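Local structure of transcriptional regulator (TetR/AcrR family) (Bacillus halodurans, 5GP9) at residues Ile12-Gln17 and Lys34-Ala39. The protein is a TetR-family transcriptional repressor, FadR, that binds DNA and probably controls fatty acid degradation genes in response to an effector. Numbering follows the deposited sequence.
Sequences IDAAVQ and KAAGVA
A14 meets A35 and A36 where helix 8-26 packs on the end of helix 29-36, the first helix of the predicted helix-turn-helix in this TetR-type DNA-binding domain. The CA atoms of A14 and A36 are 5.2 Å apart, a spacing that the small methyl side chains permit.

The apolar part of the contact consists of three methyl groups. A14 CB lies 3.8 Å from A35 CB and also 3.8 Å from A36 CB, so it is equidistant from both methyls and sits over the peptide that links them. At the margin, Q17 contributes an extended side chain, with CG anti to the backbone N (chi1 -180°) and CD anti to CA (chi2 -179°); this carries NE2 to 4.3 Å from A35 CB, a loose van der Waals approach.

Polar bonds lie at the end of helix 29-36. G37, with phi 73°, closes it in a Schellman motif, its N bonding to K34 O at 3.0 Å, and Q10, earlier on helix 8-26, gives a side-chain hydrogen bond to A36 O. On another side of helix 8-26, I12 and V16 pack against L57 of helix 50-74. The nearest approach between the segments is A14 CB to A36 N, 3.6 Å.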
loop_
_atom_site.group_PDB
_atom_site.type_symbol
_atom_site.label_atom_id
_atom_site.label_comp_id
_atom_site.label_asym_id
_atom_site.label_seq_id
_atom_site.Cartn_x
_atom_site.Cartn_y
_atom_site.Cartn_z
ATOM N N ILE A 12 -16.184 -12.859 15.051
ATOM C CA ILE A 12 -15.165 -12.320 14.111
ATOM C C ILE A 12 -15.575 -12.638 12.685
ATOM O O ILE A 12 -15.449 -11.788 11.809
ATOM C CB ILE A 12 -13.751 -12.740 14.442
ATOM C CG1 ILE A 12 -13.565 -14.208 14.295
ATOM C CG2 ILE A 12 -13.327 -12.113 15.753
ATOM C CD1 ILE A 12 -12.170 -14.457 13.739
ATOM N N ASP A 13 -16.105 -13.837 12.418
ATOM C CA ASP A 13 -16.538 -14.141 11.044
ATOM C C ASP A 13 -17.655 -13.202 10.644
ATOM O O ASP A 13 -17.720 -12.719 9.505
ATOM C CB ASP A 13 -17.072 -15.596 10.930
ATOM C CG ASP A 13 -16.007 -16.634 10.983
ATOM O OD1 ASP A 13 -14.808 -16.271 10.969
ATOM O OD2 ASP A 13 -16.468 -17.840 11.105
ATOM N N ALA A 14 -18.607 -12.907 11.561
ATOM C CA ALA A 14 -19.639 -11.970 11.278
ATOM C C ALA A 14 -19.083 -10.576 11.046
ATOM O O ALA A 14 -19.581 -9.855 10.198
ATOM C CB ALA A 14 -20.671 -11.902 12.435
ATOM N N ALA A 15 -18.096 -10.215 11.850
ATOM C CA ALA A 15 -17.484 -8.877 11.745
ATOM C C ALA A 15 -16.850 -8.685 10.343
ATOM O O ALA A 15 -17.059 -7.584 9.738
ATOM C CB ALA A 15 -16.506 -8.637 12.835
ATOM N N VAL A 16 -16.197 -9.735 9.828
ATOM C CA VAL A 16 -15.573 -9.654 8.503
ATOM C C VAL A 16 -16.668 -9.405 7.459
ATOM O O VAL A 16 -16.584 -8.512 6.605
ATOM C CB VAL A 16 -14.733 -10.890 8.180
ATOM C CG1 VAL A 16 -14.347 -10.957 6.673
ATOM C CG2 VAL A 16 -13.519 -10.953 9.038
ATOM N N GLN A 17 -17.789 -10.126 7.599
ATOM C CA GLN A 17 -18.890 -9.983 6.675
ATOM C C GLN A 17 -19.499 -8.600 6.705
ATOM O O GLN A 17 -19.653 -7.974 5.672
ATOM C CB GLN A 17 -19.951 -11.046 6.949
ATOM C CG GLN A 17 -21.096 -10.893 5.972
ATOM C CD GLN A 17 -22.176 -11.893 6.218
ATOM O OE1 GLN A 17 -21.989 -13.108 5.998
ATOM N NE2 GLN A 17 -23.315 -11.395 6.730
ATOM N N LYS A 34 -26.258 -9.332 15.092
ATOM C CA LYS A 34 -27.319 -9.944 14.284
ATOM C C LYS A 34 -26.736 -10.974 13.335
ATOM O O LYS A 34 -27.153 -12.125 13.340
ATOM C CB LYS A 34 -28.147 -8.897 13.529
ATOM C CG LYS A 34 -29.224 -9.469 12.579
ATOM C CD LYS A 34 -30.087 -8.382 11.936
ATOM C CE LYS A 34 -30.363 -8.593 10.447
ATOM N NZ LYS A 34 -30.905 -9.951 10.196
ATOM N N ALA A 35 -25.639 -10.611 12.672
ATOM C CA ALA A 35 -25.025 -11.522 11.709
ATOM C C ALA A 35 -24.395 -12.753 12.403
ATOM O O ALA A 35 -24.348 -13.833 11.812
ATOM C CB ALA A 35 -23.983 -10.751 10.907
ATOM N N ALA A 36 -23.992 -12.594 13.655
ATOM C CA ALA A 36 -23.381 -13.624 14.463
ATOM C C ALA A 36 -24.447 -14.508 15.187
ATOM O O ALA A 36 -24.073 -15.447 15.817
ATOM C CB ALA A 36 -22.477 -13.031 15.523
ATOM N N GLY A 37 -25.702 -14.099 15.139
ATOM C CA GLY A 37 -26.795 -14.815 15.802
ATOM C C GLY A 37 -26.797 -14.682 17.305
ATOM O O GLY A 37 -27.182 -15.648 18.042
ATOM N N VAL A 38 -26.381 -13.504 17.785
ATOM C CA VAL A 38 -26.191 -13.309 19.237
ATOM C C VAL A 38 -26.803 -12.004 19.668
ATOM O O VAL A 38 -27.135 -11.156 18.813
ATOM C CB VAL A 38 -24.745 -13.391 19.688
ATOM C CG1 VAL A 38 -24.131 -14.758 19.465
ATOM C CG2 VAL A 38 -23.892 -12.276 19.040
ATOM N N ALA A 39 -27.100 -11.923 20.970
ATOM C CA ALA A 39 -27.526 -10.627 21.602
ATOM C C ALA A 39 -26.339 -9.643 21.612
ATOM O O ALA A 39 -25.189 -10.050 21.746
ATOM C CB ALA A 39 -28.020 -10.857 23.024
#